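Local coordinates for benzoylformate decarboxylase (Mycobacterium smegmatis, PDB 4Q9D), which belongs to the thiamine diphosphate-dependent enzyme family and carries a magnesium ion in its C-terminal cofactor-binding domain, at residues 159-163 with 164-168; 216-219 with 220-223; 435-438 with 439-443; 443-446 with 447-451. All coordinates share one frame; numbering follows the deposited sequence.

How the contacts relate
Each of the four contacts is local, made by residues a few positions apart. Contact 1 closes a strand end in one parallel sheet, contact 2 is the first turns of a helix in the central domain, and contacts 3 and 4 follow each other in the C-terminal domain and share Ala443. Contact 2 is partly exposed and held mainly by regular helical bonds, whereas contacts 1, 3 and 4 are largely buried. Carboxylates and waters mark contact 1; a bound formic acid and a water mark contact 3, near the magnesium ion; an aromatic face marks contact 4. Phe437 packs on Ile444 where contacts 3 and 4 meet, and both also touch the second subunit.

Contact 1: 159-163 with 164-168; sequences LSIPL and DDWDK
Ile161 has CG1 beside the backbone N (chi1 -45°), which leaves CG2 anti to that N, and Trp166 holds its CG anti to the carbonyl carbon (chi1 -70°), a pairing that lays the methyl against the pyrrole end of the indole. Ile161 CG2 comes within 3.5 Å of Trp166 NE1, and the two side chains meet at about a right angle. The site is the end of strand 157-162 in a six-stranded parallel sheet, where the chain bends away and enters a type I beta turn from Asp165 to Lys168. One direct backbone bond secures the bend: Asp165 N donates to Pro162 O at 3.0 Å and 166°. The Asp165 carboxylate runs back alongside Pro162, with OD2 3.5 Å from Pro162 CD, and the same oxygen forms a salt bridge with Arg104. Asp164 OD1 accepts from the backbone N of Arg104, so a single residue ties down both acids. Helices 7-18 and 138-150 pack on the indole. Water links the strand to the turn twice. One molecule, in plane at the indole edge, gives a hydrogen to Ile161 O (2.7 Å) and takes one from Trp166 NE1 (2.8 Å). The second donates to Leu163 O at 2.8 Å and accepts from Asp167 N at 3.0 Å. Lys168, the last residue of the turn, folds back, and its NZ donates to Asp164 O at 3.1 Å.

Contact 2: 216-219 with 220-223; sequences AWDA and GIEF
Gly220 N donates to Ala216 O at 2.8 Å, the shortest of the four backbone bonds here, with an angle of 150° at the hydrogen. Ala216 occupies the N-cap position, so this is the first bond of the helix. The next three residues continue the pattern: Ile221 N reaches Trp217 O at 3.1 Å, Glu222 N reaches Asp218 O at 2.9 Å with a straighter angle of 167°, and Phe223 N reaches Ala219 O at 3.0 Å. Ile221 CG1 also lies 3.4 Å from Trp217 O. Helix 217-227 belongs to the connection between the adjacent parallel strands 203-207 and 231-233, a beta-alpha-beta crossover in the Rossmann-like central domain, whose sheet has the strand order 3-2-1-4-5-6. Along one side of the helix, Trp217 and Ile221 cross at a slant. Trp217 CG is anti to the backbone N (chi1 178°), which sends the indole outward with its NE1-CD1 side against Ile221, and the extended end of Ile221 meets its pyrrole part: CD1 is 3.5 Å from Trp217 NE1 and 3.7 Å from Trp217 CD1. Pro243 touches both of these side chains, and Pro394 also packs on the indole. Asp218 OD1 lies in the plane of that ring, at its edge. The Phe223 ring turns away from Ala219 and packs on Leu322, Leu325 and Thr326 of helix 318-328.

Contact 3: 435-438 with 439-443; sequences GSFQ and YSIQA. With FMT (formic acid), chain H.
Tyr439 N donates to Ser436 O at 3.4 Å and Ile441 N to Gln438 O at 3.5 Å, both weak backbone bonds, as suits a short helix coming apart at its end. Water makes up part of the loss: one molecule donates to Ser436 O (2.6 Å), more weakly to Phe437 O, and accepts from Ser440 N (2.9 Å), bridging Ser436 O and Ser440 N, too far apart for the direct helical bond. At the other end of the segment a formic acid, probably from the crystallisation liquor, is held by three bonds: Gly435 N to its O2 at 3.1 Å, and Ser436 N (2.9 Å) and Ser436 OG (2.7 Å) both to its O1. Apolar contact centres on Ile441. Phe437 CG, anti to the backbone N (chi1 -161°), carries the ring down the chain so that CE2 lies 3.7 Å from Ile441 CG1, the two side chains crossing at about a right angle. Gln438 runs beside Ile441 in the same direction, bent at chi2; its NE2 bonds Asp434 O, while the buried OE1 has no polar partner in the model and rests near Ile441 CD1. The Tyr439 ring turns its CD2 edge to Gly435 O. Between subunits, Tyr439 OH bonds Asn26 of the second subunit, Gln438 O accepts from Gln442 NE2 of that subunit, and Gln442 NE2 donates to its Gln438 O. The segment follows Asp434, which with Asn461 and Glu463 binds the magnesium ion; Asp434 and Gly435 fall in the GDG motif that marks the metal site of thiamine diphosphate enzymes.

Contact 4: 443-446 with 447-451; sequences AIWT and AAQHK
Gln449 lays its CG over the six-membered ring of Trp445, a CH-pi contact 3.5 Å from CG to the ring centroid and 14° off the normal. This is one turn of helix 443-449, which closes in a Schellman motif. A bend at chi2 (-62°) folds the glutamine amide back over the indole, leaving the two planes 12° apart. The same CG sits 3.2 Å from Trp445 O, which accepts the Gln449 N-H at 2.8 Å; backbone bond and ring contact hold the pair together. One residue on, Thr446 and His450 run side by side. His450 N donates to Thr446 O at 3.0 Å, and the His450 ring meets that oxygen at its edge, in plane, with CD2 3.2 Å away, while Thr446 CG2 lies 3.8 Å from the same CD2. Further out, Trp445 NE1 donates to Pro485 O of the second subunit, and that proline also packs on Gln449, so the CH-pi pair lies at the subunit interface. Thr446 OG1 bonds Leu46 O, and Val413 of helix 408-421 packs on both Thr446 and Ala447. At the helix end Lys451, with positive phi, is the C-prime residue: Leu452 N bonds Ala447 O, and Lys451 N meets Ala448 O at 3.1 Å.

Contact 1: 159-163 with 164-168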
# COMPACT_ATOMS: atom_id res chain seq x y z
N LEU B 159 -9.10 -10.95 6.91
CA LEU B 159 -8.28 -12.17 6.94
C LEU B 159 -8.52 -12.92 5.67
O LEU B 159 -9.66 -13.24 5.34
CB LEU B 159 -8.73 -13.07 8.08
CG LEU B 159 -7.99 -13.10 9.40
CD1 LEU B 159 -8.65 -14.18 10.26
CD2 LEU B 159 -6.52 -13.47 9.16
N SER B 160 -7.44 -13.24 4.96
CA SER B 160 -7.50 -13.99 3.72
C SER B 160 -6.99 -15.41 4.03
O SER B 160 -5.89 -15.54 4.58
CB SER B 160 -6.55 -13.37 2.72
OG SER B 160 -6.66 -14.05 1.48
N ILE B 161 -7.76 -16.44 3.68
CA ILE B 161 -7.38 -17.82 4.05
C ILE B 161 -7.33 -18.76 2.83
O ILE B 161 -8.38 -19.13 2.27
CB ILE B 161 -8.33 -18.46 5.10
CG1 ILE B 161 -8.65 -17.48 6.26
CG2 ILE B 161 -7.76 -19.81 5.60
CD1 ILE B 161 -7.42 -17.15 7.08
N PRO B 162 -6.12 -19.15 2.42
CA PRO B 162 -5.95 -20.14 1.34
C PRO B 162 -6.84 -21.39 1.58
O PRO B 162 -6.90 -21.92 2.68
CB PRO B 162 -4.46 -20.50 1.41
CG PRO B 162 -3.81 -19.21 1.94
CD PRO B 162 -4.83 -18.69 2.98
N LEU B 163 -7.56 -21.82 0.56
CA LEU B 163 -8.61 -22.82 0.76
C LEU B 163 -8.07 -24.17 1.28
O LEU B 163 -8.82 -24.96 1.85
CB LEU B 163 -9.42 -23.00 -0.52
CG LEU B 163 -8.69 -23.55 -1.76
CD1 LEU B 163 -8.70 -25.13 -1.78
CD2 LEU B 163 -9.37 -23.02 -2.99
N ASP B 164 -6.78 -24.43 1.11
CA ASP B 164 -6.23 -25.73 1.49
C ASP B 164 -5.89 -25.76 2.95
O ASP B 164 -5.61 -26.82 3.49
CB ASP B 164 -5.02 -26.14 0.61
CG ASP B 164 -3.93 -25.07 0.57
OD1 ASP B 164 -4.26 -23.88 0.43
OD2 ASP B 164 -2.74 -25.41 0.67
N ASP B 165 -5.94 -24.60 3.62
CA ASP B 165 -5.53 -24.54 5.02
C ASP B 165 -6.45 -25.35 5.94
O ASP B 165 -6.02 -25.90 6.94
CB ASP B 165 -5.44 -23.07 5.52
CG ASP B 165 -4.18 -22.34 5.03
OD1 ASP B 165 -3.38 -22.94 4.27
OD2 ASP B 165 -3.99 -21.15 5.38
N TRP B 166 -7.73 -25.36 5.61
CA TRP B 166 -8.77 -25.77 6.56
C TRP B 166 -8.67 -27.26 6.90
O TRP B 166 -9.02 -27.67 8.00
CB TRP B 166 -10.15 -25.44 5.96
CG TRP B 166 -10.39 -23.94 5.92
CD1 TRP B 166 -10.36 -23.13 4.83
CD2 TRP B 166 -10.61 -23.08 7.05
NE1 TRP B 166 -10.58 -21.82 5.20
CE2 TRP B 166 -10.74 -21.77 6.56
CE3 TRP B 166 -10.73 -23.30 8.43
CZ2 TRP B 166 -10.99 -20.67 7.39
CZ3 TRP B 166 -10.96 -22.21 9.26
CH2 TRP B 166 -11.09 -20.91 8.73
N ASP B 167 -8.22 -28.06 5.94
CA ASP B 167 -8.12 -29.51 6.14
C ASP B 167 -6.79 -29.95 6.72
O ASP B 167 -6.59 -31.13 6.94
CB ASP B 167 -8.42 -30.25 4.83
CG ASP B 167 -9.89 -30.12 4.45
OD1 ASP B 167 -10.71 -29.93 5.39
OD2 ASP B 167 -10.22 -30.18 3.23
N LYS B 168 -5.89 -29.02 7.02
CA LYS B 168 -4.63 -29.40 7.63
C LYS B 168 -4.79 -29.79 9.12
O LYS B 168 -5.68 -29.30 9.80
CB LYS B 168 -3.59 -28.29 7.42
CG LYS B 168 -3.36 -27.98 5.92
CD LYS B 168 -2.64 -29.18 5.28
CE LYS B 168 -2.12 -28.86 3.89
NZ LYS B 168 -3.25 -28.78 2.95
O HOH W 1 -10.77 -20.00 3.02
O HOH W 2 -8.85 -27.41 3.11

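Contact 2: 216-219 with 220-223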
# COMPACT_ATOMS: atom_id res chain seq x y z
N ALA B 216 -23.85 4.47 26.56
CA ALA B 216 -23.72 5.54 27.56
C ALA B 216 -24.87 6.56 27.53
O ALA B 216 -24.74 7.69 27.97
CB ALA B 216 -22.37 6.24 27.39
N TRP B 217 -26.01 6.15 26.99
CA TRP B 217 -27.19 7.02 26.94
C TRP B 217 -27.53 7.65 28.32
O TRP B 217 -27.69 8.87 28.45
CB TRP B 217 -28.34 6.17 26.43
CG TRP B 217 -29.66 6.80 26.34
CD1 TRP B 217 -30.60 6.89 27.34
CD2 TRP B 217 -30.27 7.36 25.17
NE1 TRP B 217 -31.74 7.49 26.86
CE2 TRP B 217 -31.57 7.78 25.53
CE3 TRP B 217 -29.84 7.55 23.85
CZ2 TRP B 217 -32.45 8.38 24.62
CZ3 TRP B 217 -30.72 8.14 22.94
CH2 TRP B 217 -32.02 8.55 23.34
N ASP B 218 -27.65 6.80 29.33
CA ASP B 218 -28.02 7.30 30.67
C ASP B 218 -26.93 8.17 31.26
O ASP B 218 -27.22 9.19 31.85
CB ASP B 218 -28.37 6.13 31.61
CG ASP B 218 -29.63 5.41 31.17
OD1 ASP B 218 -30.46 6.04 30.49
OD2 ASP B 218 -29.78 4.22 31.49
N ALA B 219 -25.67 7.77 31.09
CA ALA B 219 -24.57 8.57 31.62
C ALA B 219 -24.52 9.91 30.94
O ALA B 219 -24.15 10.91 31.56
CB ALA B 219 -23.22 7.85 31.48
N GLY B 220 -24.87 9.97 29.66
CA GLY B 220 -24.85 11.24 28.95
C GLY B 220 -25.94 12.17 29.51
O GLY B 220 -25.75 13.37 29.74
N ILE B 221 -27.11 11.59 29.75
CA ILE B 221 -28.23 12.35 30.32
C ILE B 221 -27.89 12.89 31.71
O ILE B 221 -28.10 14.07 32.01
CB ILE B 221 -29.47 11.47 30.43
CG1 ILE B 221 -30.07 11.24 29.04
CG2 ILE B 221 -30.51 12.10 31.40
CD1 ILE B 221 -31.09 10.10 29.03
N GLU B 222 -27.32 12.03 32.55
CA GLU B 222 -26.95 12.42 33.90
C GLU B 222 -25.92 13.56 33.89
O GLU B 222 -26.04 14.54 34.64
CB GLU B 222 -26.41 11.21 34.68
CG GLU B 222 -26.11 11.53 36.14
CD GLU B 222 -25.49 10.35 36.88
OE1 GLU B 222 -24.93 9.44 36.22
OE2 GLU B 222 -25.54 10.34 38.12
N PHE B 223 -24.92 13.46 33.02
CA PHE B 223 -23.97 14.55 32.89
C PHE B 223 -24.62 15.82 32.35
O PHE B 223 -24.38 16.92 32.83
CB PHE B 223 -22.77 14.17 32.01
CG PHE B 223 -21.78 15.29 31.84
CD1 PHE B 223 -20.94 15.65 32.88
CD2 PHE B 223 -21.69 15.98 30.65
CE1 PHE B 223 -20.03 16.69 32.74
CE2 PHE B 223 -20.78 17.00 30.50
CZ PHE B 223 -19.96 17.37 31.55

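Contact 3: 435-438 with 439-443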
# COMPACT_ATOMS: atom_id res chain seq x y z
N GLY B 435 -34.03 6.14 -4.86
CA GLY B 435 -32.70 5.90 -5.41
C GLY B 435 -31.86 5.03 -4.47
O GLY B 435 -31.26 4.03 -4.89
N SER B 436 -31.83 5.41 -3.20
CA SER B 436 -31.14 4.66 -2.17
C SER B 436 -31.62 3.24 -2.08
O SER B 436 -30.81 2.32 -1.90
CB SER B 436 -31.32 5.34 -0.80
OG SER B 436 -30.68 6.62 -0.81
N PHE B 437 -32.93 3.04 -2.21
CA PHE B 437 -33.51 1.71 -2.14
C PHE B 437 -32.94 0.74 -3.19
O PHE B 437 -32.84 -0.45 -2.93
CB PHE B 437 -35.04 1.76 -2.29
CG PHE B 437 -35.74 0.53 -1.78
CD1 PHE B 437 -35.74 0.23 -0.41
CD2 PHE B 437 -36.42 -0.31 -2.65
CE1 PHE B 437 -36.40 -0.91 0.07
CE2 PHE B 437 -37.06 -1.45 -2.18
CZ PHE B 437 -37.04 -1.76 -0.83
N GLN B 438 -32.56 1.25 -4.36
CA GLN B 438 -32.07 0.38 -5.45
C GLN B 438 -30.68 -0.23 -5.24
O GLN B 438 -30.41 -1.32 -5.75
CB GLN B 438 -32.02 1.12 -6.78
CG GLN B 438 -33.30 1.87 -7.10
CD GLN B 438 -34.52 0.99 -7.05
OE1 GLN B 438 -34.56 -0.07 -7.69
NE2 GLN B 438 -35.54 1.42 -6.30
N TYR B 439 -29.79 0.49 -4.54
CA TYR B 439 -28.39 0.06 -4.41
C TYR B 439 -28.23 -1.35 -3.89
O TYR B 439 -27.44 -2.13 -4.41
CB TYR B 439 -27.54 1.01 -3.53
CG TYR B 439 -27.21 2.33 -4.18
CD1 TYR B 439 -25.93 2.61 -4.66
CD2 TYR B 439 -28.17 3.33 -4.27
CE1 TYR B 439 -25.65 3.86 -5.25
CE2 TYR B 439 -27.90 4.55 -4.85
CZ TYR B 439 -26.66 4.81 -5.35
OH TYR B 439 -26.45 6.05 -5.91
N SER B 440 -28.97 -1.66 -2.83
CA SER B 440 -28.85 -2.94 -2.15
C SER B 440 -30.24 -3.52 -1.98
O SER B 440 -30.55 -4.15 -0.97
CB SER B 440 -28.19 -2.77 -0.77
OG SER B 440 -26.89 -2.19 -0.89
N ILE B 441 -31.07 -3.32 -3.00
CA ILE B 441 -32.43 -3.80 -3.01
C ILE B 441 -32.54 -5.31 -2.75
O ILE B 441 -33.47 -5.75 -2.08
CB ILE B 441 -33.16 -3.37 -4.34
CG1 ILE B 441 -34.70 -3.47 -4.19
CG2 ILE B 441 -32.62 -4.10 -5.57
CD1 ILE B 441 -35.44 -2.67 -5.33
N GLN B 442 -31.57 -6.09 -3.22
CA GLN B 442 -31.63 -7.56 -3.03
C GLN B 442 -31.61 -7.96 -1.56
O GLN B 442 -31.95 -9.10 -1.23
CB GLN B 442 -30.49 -8.29 -3.78
CG GLN B 442 -30.22 -7.77 -5.22
CD GLN B 442 -29.13 -6.71 -5.23
OE1 GLN B 442 -29.10 -5.84 -4.36
NE2 GLN B 442 -28.19 -6.81 -6.19
N ALA B 443 -31.16 -7.06 -0.69
CA ALA B 443 -31.14 -7.41 0.74
C ALA B 443 -32.56 -7.74 1.25
O ALA B 443 -32.69 -8.44 2.22
CB ALA B 443 -30.52 -6.30 1.59
C FMT H . -33.00 9.07 -2.71
O1 FMT H . -32.30 8.16 -2.27
O2 FMT H . -33.63 8.97 -3.75
O HOH W 3 -30.66 -0.13 -0.99

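Contact 4: 443-446 with 447-451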
# COMPACT_ATOMS: atom_id res chain seq x y z
N ALA B 443 -31.16 -7.06 -0.69
CA ALA B 443 -31.14 -7.41 0.74
C ALA B 443 -32.56 -7.74 1.25
O ALA B 443 -32.69 -8.44 2.22
CB ALA B 443 -30.52 -6.30 1.59
N ILE B 444 -33.61 -7.20 0.62
CA ILE B 444 -34.95 -7.44 1.14
C ILE B 444 -35.36 -8.93 1.02
O ILE B 444 -36.23 -9.41 1.75
CB ILE B 444 -36.02 -6.51 0.52
CG1 ILE B 444 -36.24 -6.84 -0.94
CG2 ILE B 444 -35.61 -5.04 0.67
CD1 ILE B 444 -37.18 -5.80 -1.62
N TRP B 445 -34.68 -9.66 0.14
CA TRP B 445 -34.91 -11.10 -0.02
C TRP B 445 -34.54 -11.80 1.27
O TRP B 445 -35.24 -12.71 1.71
CB TRP B 445 -34.08 -11.65 -1.19
CG TRP B 445 -34.23 -13.12 -1.40
CD1 TRP B 445 -35.26 -13.76 -2.04
CD2 TRP B 445 -33.31 -14.15 -0.99
NE1 TRP B 445 -35.04 -15.12 -2.04
CE2 TRP B 445 -33.86 -15.39 -1.41
CE3 TRP B 445 -32.09 -14.15 -0.29
CZ2 TRP B 445 -33.23 -16.63 -1.15
CZ3 TRP B 445 -31.45 -15.38 -0.04
CH2 TRP B 445 -32.02 -16.60 -0.48
N THR B 446 -33.42 -11.40 1.86
CA THR B 446 -33.00 -11.96 3.14
C THR B 446 -34.02 -11.64 4.24
O THR B 446 -34.30 -12.47 5.10
CB THR B 446 -31.60 -11.44 3.53
OG1 THR B 446 -30.67 -11.75 2.50
CG2 THR B 446 -31.10 -12.07 4.85
N ALA B 447 -34.58 -10.42 4.21
CA ALA B 447 -35.63 -10.06 5.18
C ALA B 447 -36.83 -11.02 5.04
O ALA B 447 -37.38 -11.51 6.02
CB ALA B 447 -36.08 -8.58 4.97
N ALA B 448 -37.23 -11.29 3.80
CA ALA B 448 -38.38 -12.17 3.58
C ALA B 448 -38.05 -13.60 3.97
O ALA B 448 -38.83 -14.24 4.65
CB ALA B 448 -38.87 -12.09 2.15
N GLN B 449 -36.86 -14.07 3.57
CA GLN B 449 -36.41 -15.42 3.95
C GLN B 449 -36.40 -15.66 5.46
O GLN B 449 -36.66 -16.77 5.91
CB GLN B 449 -35.01 -15.71 3.36
CG GLN B 449 -35.02 -15.87 1.84
CD GLN B 449 -35.89 -17.07 1.42
OE1 GLN B 449 -35.59 -18.19 1.79
NE2 GLN B 449 -36.94 -16.82 0.67
N HIS B 450 -36.05 -14.64 6.25
CA HIS B 450 -36.00 -14.81 7.70
C HIS B 450 -37.22 -14.22 8.41
O HIS B 450 -37.24 -14.14 9.65
CB HIS B 450 -34.71 -14.23 8.29
CG HIS B 450 -33.49 -14.93 7.82
ND1 HIS B 450 -32.81 -15.84 8.59
CD2 HIS B 450 -32.85 -14.89 6.62
CE1 HIS B 450 -31.79 -16.33 7.90
NE2 HIS B 450 -31.80 -15.77 6.70
N LYS B 451 -38.23 -13.82 7.63
CA LYS B 451 -39.48 -13.28 8.16
C LYS B 451 -39.23 -12.20 9.21
O LYS B 451 -39.72 -12.29 10.33
CB LYS B 451 -40.32 -14.41 8.77
CG LYS B 451 -40.83 -15.43 7.75
CD LYS B 451 -41.51 -16.58 8.50
CE LYS B 451 -42.08 -17.62 7.55
NZ LYS B 451 -41.01 -18.25 6.75